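Local coordinates for cutinase-like protein (Cryptococcus sp., PDB 2CZQ), which probably hydrolyses carboxylic esters, as expected of a cutinase-like enzyme with the alpha/beta hydrolase fold, at residues T29-S32 / Q33-A36; V189-M192 / G193-F196; A178-L181 / S182-S185. All coordinates share one frame; numbering follows the deposited sequence.

Contact 1 of 3, residues T29-S32 / Q33-A36; sequences TMNS and QITA
Thr35 is tied to Asn31 by two hydrogen bonds that share one acceptor. Its backbone N lies 3.0 Å from Asn31 O, and its OG1 lies 2.8 Å from that same Asn31 O. The hydroxyl reaches back along the helix because OG1 stands between the backbone N and the carbonyl carbon (chi1 56°). Asn31 O is thus gripped by two donors, both from Thr35. In one of its two conformers, Ser32 OG reaches Thr29 O, three residues back, at 2.7 Å; the second conformer makes this bond provisional. Thr29 O also accepts from Gln33 N, at 3.1 Å, so it has two donors only while Ser32 keeps that conformer. Ile34 N to Met30 O and Ala36 N to Ser32 O complete the backbone bonding.

Side-chain packing adds to these bonds. Ile34 and Asn31 lie side by side and point the same way, with Ile34 CD1 3.4 Å from Asn31 OD1. The amide of Asn31 is bonded further out, by OD1 to Gln82 and by ND2 to Gln23. The apolar pair is Ile34 CD1 and Met30 CG, at 4.4 Å. Gln33 runs back along the helix with its chain extended beyond CG. Its NE2 comes within 3.7 Å of Met30 CA and 4.0 Å of Thr29 CG2.

Met30 and Gln33 touch Tyr194 of helix 187-200, while Asn31 and Ile34 face strand 9-14. The backbone bonds run i+4 to i, as in an alpha helix. The helix 28-37 that carries them is the crossover of the beta-alpha-beta unit formed with strands 9-14 and 41-45.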
ATOM      1  N   THR A  29      -2.585 -13.117  -0.437  1.00  6.06           N
ATOM      2  CA  THR A  29      -3.122 -13.695  -1.656  1.00  6.33           C
ATOM      3  C   THR A  29      -2.629 -12.955  -2.891  1.00  5.58           C
ATOM      4  O   THR A  29      -2.072 -13.573  -3.798  1.00  5.87           O
ATOM      5  CB  THR A  29      -4.640 -13.753  -1.590  1.00  6.52           C
ATOM      6  OG1 THR A  29      -4.990 -14.732  -0.607  1.00  7.52           O
ATOM      7  CG2 THR A  29      -5.231 -14.291  -2.895  1.00  7.39           C
ATOM      8  N   MET A  30      -2.790 -11.637  -2.921  1.00  5.54           N
ATOM      9  CA  MET A  30      -2.367 -10.903  -4.106  1.00  5.58           C
ATOM     10  C   MET A  30      -0.882 -11.103  -4.376  1.00  5.22           C
ATOM     11  O   MET A  30      -0.473 -11.205  -5.531  1.00  5.36           O
ATOM     12  CB  MET A  30      -2.725  -9.417  -4.028  1.00  5.59           C
ATOM     13  CG  MET A  30      -1.944  -8.601  -3.002  1.00  5.46           C
ATOM     14  SD  MET A  30      -2.494  -6.894  -2.914  1.00  5.18           S
ATOM     15  CE  MET A  30      -4.083  -7.083  -2.083  1.00  5.44           C
ATOM     16  N   ASN A  31      -0.071 -11.179  -3.321  1.00  5.22           N
ATOM     17  CA  ASN A  31       1.362 -11.327  -3.530  1.00  5.41           C
ATOM     18  C   ASN A  31       1.754 -12.698  -4.045  1.00  5.71           C
ATOM     19  O   ASN A  31       2.697 -12.815  -4.829  1.00  5.59           O
ATOM     20  CB  ASN A  31       2.141 -10.921  -2.290  1.00  5.47           C
ATOM     21  CG  ASN A  31       2.127  -9.428  -2.082  1.00  5.58           C
ATOM     22  OD1 ASN A  31       1.674  -8.685  -2.950  1.00  5.73           O
ATOM     23  ND2 ASN A  31       2.640  -8.981  -0.945  1.00  5.78           N
ATOM     24  N   SER A  32       1.019 -13.730  -3.634  1.00  5.66           N
ATOM     25  CA  SER A  32       1.176 -15.040  -4.253  1.00  6.02           C
ATOM     26  C   SER A  32       0.851 -14.968  -5.751  1.00  5.88           C
ATOM     27  O   SER A  32       1.522 -15.591  -6.565  1.00  6.45           O
ATOM     28  CB  SER A  32       0.353 -16.108  -3.525  0.65  6.22           C
ATOM     29  OG  SER A  32      -1.023 -16.010  -3.828  0.65  6.31           O
ATOM     30  N   GLN A  33      -0.166 -14.192  -6.113  1.00  5.93           N
ATOM     31  CA  GLN A  33      -0.547 -14.038  -7.514  1.00  5.90           C
ATOM     32  C   GLN A  33       0.487 -13.248  -8.313  1.00  5.74           C
ATOM     33  O   GLN A  33       0.832 -13.624  -9.434  1.00  6.08           O
ATOM     34  CB  GLN A  33      -1.904 -13.352  -7.631  1.00  6.03           C
ATOM     35  CG  GLN A  33      -3.069 -14.120  -7.049  1.00  6.38           C
ATOM     36  CD  GLN A  33      -4.360 -13.401  -7.323  1.00  6.21           C
ATOM     37  OE1 GLN A  33      -5.025 -13.670  -8.331  1.00  8.12           O
ATOM     38  NE2 GLN A  33      -4.703 -12.455  -6.464  1.00  6.01           N
ATOM     39  N   ILE A  34       0.973 -12.151  -7.739  1.00  5.62           N
ATOM     40  CA  ILE A  34       1.919 -11.281  -8.435  1.00  5.63           C
ATOM     41  C   ILE A  34       3.222 -12.029  -8.692  1.00  5.69           C
ATOM     42  O   ILE A  34       3.728 -12.032  -9.814  1.00  5.73           O
ATOM     43  CB  ILE A  34       2.193  -9.989  -7.632  1.00  5.56           C
ATOM     44  CG1 ILE A  34       0.929  -9.139  -7.483  1.00  5.69           C
ATOM     45  CG2 ILE A  34       3.315  -9.175  -8.279  1.00  6.22           C
ATOM     46  CD1 ILE A  34       0.947  -8.252  -6.248  1.00  5.62           C
ATOM     47  N   THR A  35       3.761 -12.661  -7.650  1.00  5.86           N
ATOM     48  CA  THR A  35       5.037 -13.357  -7.790  1.00  6.35           C
ATOM     49  C   THR A  35       4.938 -14.582  -8.689  1.00  6.55           C
ATOM     50  O   THR A  35       5.925 -14.959  -9.308  1.00  7.25           O
ATOM     51  CB  THR A  35       5.673 -13.726  -6.436  1.00  6.45           C
ATOM     52  OG1 THR A  35       4.766 -14.520  -5.656  1.00  6.82           O
ATOM     53  CG2 THR A  35       5.975 -12.465  -5.611  1.00  6.87           C
ATOM     54  N   ALA A  36       3.758 -15.194  -8.770  1.00  6.47           N
ATOM     55  CA  ALA A  36       3.548 -16.294  -9.709  1.00  7.19           C
ATOM     56  C   ALA A  36       3.437 -15.795 -11.147  1.00  7.26           C
ATOM     57  O   ALA A  36       3.805 -16.510 -12.084  1.00  8.57           O
ATOM     58  CB  ALA A  36       2.313 -17.107  -9.334  1.00  7.27           C
TER

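Contact 2 of 3, residues V189-M192 / G193-F196; sequences VQTM and GYKF
Thr191 and Lys195 lie side by side on one turn of an alpha helix, helix 187-200 of the alpha/beta hydrolase fold. Thr191 CG2 meets Lys195 CE at 3.9 Å. The lysine chain is extended beyond CG, which carries its aliphatic part past the threonine methyl. Along the backbone, Lys195 N is bonded to Thr191 O at 2.9 Å, with a nearly straight N-H...O angle of 171°. Tyr194 CD1 packs 3.5 Å from Thr191 O, which lies oblique to the ring. The remaining backbone bonds run from Gly193 N to Val189 O, from Tyr194 N to Gln190 O and from Phe196 N to Met192 O.

The next shell fixes the helix in the fold. Thr191 OG1 is bonded to Gln187 O, one turn back. Gln190 OE1 accepts from Met30 N of helix 28-37, and Gln190 NE2 bonds Gly26 O and Tyr183 O. Gly193 has no side chain, and Met30 SD packs against its CA. Val189, Met192 and Phe196 pack on the sheet, touching side chains of strands 157-160 and 108-114. With CG anti to the backbone N (chi1 172°), the ring of Phe196 is directed to Leu158 and Phe112. Nearer the backbone, Phe196 CB rests 3.1 Å from Met192 O.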
ATOM      1  N   VAL A 189     -10.710  -7.026  -3.472  1.00  6.78           N
ATOM      2  CA  VAL A 189      -9.496  -6.363  -3.006  1.00  6.39           C
ATOM      3  C   VAL A 189      -8.239  -7.095  -3.476  1.00  5.77           C
ATOM      4  O   VAL A 189      -7.322  -6.476  -4.029  1.00  6.04           O
ATOM      5  CB  VAL A 189      -9.497  -6.232  -1.464  1.00  6.46           C
ATOM      6  CG1 VAL A 189      -8.176  -5.682  -0.964  1.00  6.91           C
ATOM      7  CG2 VAL A 189     -10.645  -5.343  -0.993  1.00  6.97           C
ATOM      8  N   GLN A 190      -8.200  -8.407  -3.259  1.00  5.73           N
ATOM      9  CA  GLN A 190      -7.012  -9.181  -3.596  1.00  5.74           C
ATOM     10  C   GLN A 190      -6.756  -9.159  -5.099  1.00  5.77           C
ATOM     11  O   GLN A 190      -5.629  -8.953  -5.538  1.00  5.66           O
ATOM     12  CB  GLN A 190      -7.112 -10.616  -3.070  1.00  5.77           C
ATOM     13  CG  GLN A 190      -7.107 -10.722  -1.545  1.00  5.82           C
ATOM     14  CD  GLN A 190      -5.892 -10.064  -0.927  1.00  5.03           C
ATOM     15  OE1 GLN A 190      -4.763 -10.320  -1.344  1.00  5.46           O
ATOM     16  NE2 GLN A 190      -6.118  -9.203   0.062  1.00  5.74           N
ATOM     17  N   THR A 191      -7.809  -9.338  -5.888  1.00  6.18           N
ATOM     18  CA  THR A 191      -7.649  -9.351  -7.335  1.00  6.39           C
ATOM     19  C   THR A 191      -7.225  -7.985  -7.854  1.00  5.85           C
ATOM     20  O   THR A 191      -6.329  -7.886  -8.690  1.00  5.96           O
ATOM     21  CB  THR A 191      -8.931  -9.823  -8.010  1.00  6.72           C
ATOM     22  OG1 THR A 191      -9.294 -11.104  -7.475  1.00  8.62           O
ATOM     23  CG2 THR A 191      -8.697 -10.046  -9.505  1.00  7.15           C
ATOM     24  N   MET A 192      -7.861  -6.933  -7.355  1.00  5.94           N
ATOM     25  CA  MET A 192      -7.501  -5.581  -7.754  1.00  6.20           C
ATOM     26  C   MET A 192      -6.039  -5.291  -7.444  1.00  5.80           C
ATOM     27  O   MET A 192      -5.345  -4.687  -8.258  1.00  6.09           O
ATOM     28  CB  MET A 192      -8.411  -4.603  -7.027  1.00  7.42           C
ATOM     29  CG  MET A 192      -8.312  -3.169  -7.448  1.00  9.36           C
ATOM     30  SD  MET A 192      -9.749  -2.242  -6.879  1.00 14.16           S
ATOM     31  CE  MET A 192      -9.857  -2.694  -5.127  1.00 14.48           C
ATOM     32  N   GLY A 193      -5.581  -5.709  -6.266  1.00  5.49           N
ATOM     33  CA  GLY A 193      -4.202  -5.477  -5.862  1.00  5.48           C
ATOM     34  C   GLY A 193      -3.195  -6.209  -6.728  1.00  5.20           C
ATOM     35  O   GLY A 193      -2.141  -5.663  -7.066  1.00  5.35           O
ATOM     36  N   TYR A 194      -3.521  -7.449  -7.083  1.00  5.16           N
ATOM     37  CA  TYR A 194      -2.679  -8.250  -7.962  1.00  5.61           C
ATOM     38  C   TYR A 194      -2.610  -7.627  -9.361  1.00  5.55           C
ATOM     39  O   TYR A 194      -1.522  -7.445  -9.907  1.00  5.74           O
ATOM     40  CB  TYR A 194      -3.153  -9.716  -7.978  1.00  5.80           C
ATOM     41  CG  TYR A 194      -3.199 -10.361  -9.341  1.00  5.71           C
ATOM     42  CD1 TYR A 194      -4.416 -10.576  -9.984  1.00  5.98           C
ATOM     43  CD2 TYR A 194      -2.031 -10.744  -9.998  1.00  6.00           C
ATOM     44  CE1 TYR A 194      -4.473 -11.157 -11.239  1.00  6.69           C
ATOM     45  CE2 TYR A 194      -2.079 -11.325 -11.255  1.00  6.53           C
ATOM     46  CZ  TYR A 194      -3.300 -11.528 -11.869  1.00  6.27           C
ATOM     47  OH  TYR A 194      -3.330 -12.093 -13.120  1.00  7.19           O
ATOM     48  N   LYS A 195      -3.763  -7.276  -9.932  1.00  5.65           N
ATOM     49  CA  LYS A 195      -3.772  -6.693 -11.270  1.00  5.93           C
ATOM     50  C   LYS A 195      -3.057  -5.348 -11.302  1.00  5.69           C
ATOM     51  O   LYS A 195      -2.306  -5.059 -12.238  1.00  5.94           O
ATOM     52  CB  LYS A 195      -5.197  -6.549 -11.799  1.00  6.56           C
ATOM     53  CG  LYS A 195      -5.846  -7.874 -12.125  1.00  8.48           C
ATOM     54  CD  LYS A 195      -7.154  -7.734 -12.875  1.00 11.21           C
ATOM     55  CE  LYS A 195      -7.701  -9.118 -13.185  1.00 13.16           C
ATOM     56  NZ  LYS A 195      -8.907  -9.121 -14.056  1.00 14.92           N
ATOM     57  N   PHE A 196      -3.293  -4.538 -10.272  1.00  5.66           N
ATOM     58  CA  PHE A 196      -2.660  -3.231 -10.145  1.00  6.02           C
ATOM     59  C   PHE A 196      -1.139  -3.376 -10.162  1.00  5.85           C
ATOM     60  O   PHE A 196      -0.451  -2.724 -10.951  1.00  6.11           O
ATOM     61  CB  PHE A 196      -3.130  -2.555  -8.854  1.00  6.07           C
ATOM     62  CG  PHE A 196      -2.405  -1.283  -8.515  1.00  6.60           C
ATOM     63  CD1 PHE A 196      -2.739  -0.088  -9.138  1.00  7.38           C
ATOM     64  CD2 PHE A 196      -1.407  -1.275  -7.544  1.00  7.04           C
ATOM     65  CE1 PHE A 196      -2.085   1.094  -8.802  1.00  7.41           C
ATOM     66  CE2 PHE A 196      -0.748  -0.100  -7.211  1.00  7.44           C
ATOM     67  CZ  PHE A 196      -1.093   1.084  -7.837  1.00  7.26           C
TER

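Contact 3 of 3, residues A178-L181 / S182-S185; sequences AQHL and SYPS
The ring of Tyr183 lies beside the backbone of Gln179 and His180. His180 O sits at the edge of this ring, near its plane, 3.3 Å from Tyr183 CD2. Gln179 O meets the same ring obliquely, 3.7 Å from Tyr183 CE2. The tyrosine comes back over the preceding turn because its CG is anti to the carbonyl carbon, beside the backbone N (chi1 -57°). Its ring also approaches the imidazole, with Tyr183 CE2 4.3 Å from His180 ND1. That approach is oblique to the His180 ring.

Ser182 OG turns back to Gln179 O, at 2.7 Å, with the donor tilted 25° from the carbonyl plane. The hydroxyl gets there by standing between its own backbone N and carbonyl carbon (chi1 69°). Ser182 N reaches the same carbonyl in a weak bond of 3.4 Å. Gln179 O thus receives the hydroxyl and, weakly, the backbone N of Ser182. The short helix 178-181 has only weak backbone bonding of its own. Pro184 follows, and its CD packs 3.4 Å from Leu181 O.

The polar ends of the two rings converge on one carboxylate: His180 ND1 and Tyr183 OH both bond Asp165 OD2, and Ala162 N bonds the same phenol. Tyr183 OH therefore probably helps to position the aspartate. His180 NE2 bonds Ser85 OG, and the geometry is consistent with a Ser-His-Asp catalytic triad of Ser85, His180 and Asp165, with the serine on a nucleophile elbow, as in other alpha/beta hydrolases.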
ATOM      1  N   ALA A 178     -15.750  -5.171  11.316  1.00  6.80           N
ATOM      2  CA  ALA A 178     -15.526  -6.269  10.383  1.00  7.01           C
ATOM      3  C   ALA A 178     -15.001  -5.774   9.044  1.00  6.49           C
ATOM      4  O   ALA A 178     -14.173  -6.427   8.411  1.00  6.47           O
ATOM      5  CB  ALA A 178     -16.794  -7.076  10.189  1.00  7.75           C
ATOM      6  N   GLN A 179     -15.478  -4.611   8.622  1.00  6.07           N
ATOM      7  CA  GLN A 179     -15.076  -4.054   7.340  1.00  6.09           C
ATOM      8  C   GLN A 179     -13.574  -3.753   7.305  1.00  5.87           C
ATOM      9  O   GLN A 179     -12.922  -3.971   6.286  1.00  6.25           O
ATOM     10  CB  GLN A 179     -15.900  -2.806   7.028  1.00  6.13           C
ATOM     11  CG  GLN A 179     -17.347  -3.104   6.657  1.00  6.65           C
ATOM     12  CD  GLN A 179     -18.226  -3.509   7.834  1.00  7.09           C
ATOM     13  OE1 GLN A 179     -17.879  -3.308   9.000  1.00  7.53           O
ATOM     14  NE2 GLN A 179     -19.378  -4.081   7.522  1.00  8.21           N
ATOM     15  N   HIS A 180     -13.015  -3.295   8.424  1.00  5.36           N
ATOM     16  CA  HIS A 180     -11.574  -3.053   8.496  1.00  5.53           C
ATOM     17  C   HIS A 180     -10.771  -4.339   8.439  1.00  5.55           C
ATOM     18  O   HIS A 180      -9.613  -4.331   8.006  1.00  6.01           O
ATOM     19  CB  HIS A 180     -11.187  -2.290   9.767  1.00  5.61           C
ATOM     20  CG  HIS A 180      -9.774  -1.790   9.755  1.00  5.08           C
ATOM     21  ND1 HIS A 180      -9.301  -0.946   8.774  1.00  4.91           N
ATOM     22  CD2 HIS A 180      -8.729  -2.017  10.590  1.00  5.04           C
ATOM     23  CE1 HIS A 180      -8.028  -0.674   9.008  1.00  4.87           C
ATOM     24  NE2 HIS A 180      -7.657  -1.305  10.107  1.00  5.20           N
ATOM     25  N   LEU A 181     -11.384  -5.431   8.891  1.00  5.85           N
ATOM     26  CA  LEU A 181     -10.724  -6.726   8.975  1.00  6.52           C
ATOM     27  C   LEU A 181     -10.946  -7.581   7.722  1.00  6.55           C
ATOM     28  O   LEU A 181     -10.410  -8.676   7.623  1.00  7.46           O
ATOM     29  CB  LEU A 181     -11.210  -7.485  10.221  1.00  6.86           C
ATOM     30  CG  LEU A 181     -11.125  -6.729  11.552  1.00  8.18           C
ATOM     31  CD1 LEU A 181     -11.743  -7.541  12.678  1.00  9.64           C
ATOM     32  CD2 LEU A 181      -9.685  -6.358  11.894  1.00  9.27           C
ATOM     33  N   SER A 182     -11.721  -7.068   6.767  1.00  6.62           N
ATOM     34  CA  SER A 182     -12.211  -7.848   5.629  1.00  6.90           C
ATOM     35  C   SER A 182     -11.168  -8.090   4.541  1.00  6.53           C
ATOM     36  O   SER A 182     -11.249  -9.071   3.801  1.00  7.45           O
ATOM     37  CB  SER A 182     -13.454  -7.172   5.015  1.00  6.69           C
ATOM     38  OG  SER A 182     -13.101  -5.941   4.382  1.00  7.99           O
ATOM     39  N   TYR A 183     -10.199  -7.187   4.442  1.00  6.02           N
ATOM     40  CA  TYR A 183      -9.342  -7.135   3.264  1.00  5.72           C
ATOM     41  C   TYR A 183      -8.609  -8.419   2.900  1.00  5.64           C
ATOM     42  O   TYR A 183      -8.542  -8.736   1.713  1.00  5.61           O
ATOM     43  CB  TYR A 183      -8.346  -5.982   3.343  1.00  5.79           C
ATOM     44  CG  TYR A 183      -8.994  -4.640   3.529  1.00  5.47           C
ATOM     45  CD1 TYR A 183      -9.504  -3.927   2.446  1.00  6.28           C
ATOM     46  CD2 TYR A 183      -9.096  -4.077   4.793  1.00  5.31           C
ATOM     47  CE1 TYR A 183     -10.096  -2.687   2.627  1.00  5.99           C
ATOM     48  CE2 TYR A 183      -9.684  -2.840   4.987  1.00  5.23           C
ATOM     49  CZ  TYR A 183     -10.189  -2.151   3.896  1.00  5.43           C
ATOM     50  OH  TYR A 183     -10.772  -0.917   4.047  1.00  5.61           O
ATOM     51  N   PRO A 184      -8.025  -9.142   3.865  1.00  6.02           N
ATOM     52  CA  PRO A 184      -7.250 -10.340   3.511  1.00  6.41           C
ATOM     53  C   PRO A 184      -8.015 -11.333   2.645  1.00  6.87           C
ATOM     54  O   PRO A 184      -7.397 -11.975   1.790  1.00  7.20           O
ATOM     55  CB  PRO A 184      -6.915 -10.956   4.870  1.00  6.70           C
ATOM     56  CG  PRO A 184      -6.833  -9.775   5.774  1.00  6.98           C
ATOM     57  CD  PRO A 184      -7.976  -8.892   5.322  1.00  6.37           C
ATOM     58  N   SER A 185      -9.321 -11.454   2.854  1.00  7.11           N
ATOM     59  CA  SER A 185     -10.105 -12.438   2.124  1.00  8.32           C
ATOM     60  C   SER A 185     -11.094 -11.850   1.130  1.00  7.82           C
ATOM     61  O   SER A 185     -11.831 -12.592   0.480  1.00  9.33           O
ATOM     62  CB  SER A 185     -10.792 -13.392   3.087  1.00  9.76           C
ATOM     63  OG  SER A 185      -9.840 -14.319   3.566  1.00 12.58           O
TER

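Overall arrangement
Along the chain, contact 1 comes first, then contact 3, then contact 2. Contacts 1 and 2 lie on helices 28-37 and 187-200, with centres about 9 Å apart. These helices touch where Gln190 OE1 accepts a probable hydrogen bond from Met30 N. Contact 3 spans helix 178-181 and the loop that leads into helix 187-200. Its centre is about 15 Å from that of contact 2 and about 18 Å from that of contact 1. Gln190 NE2 probably bonds Tyr183 O, so one glutamine side chain joins all three contacts. It ties the loop that follows the probable catalytic histidine to helices 187-200 and 28-37 of the alpha/beta hydrolase fold.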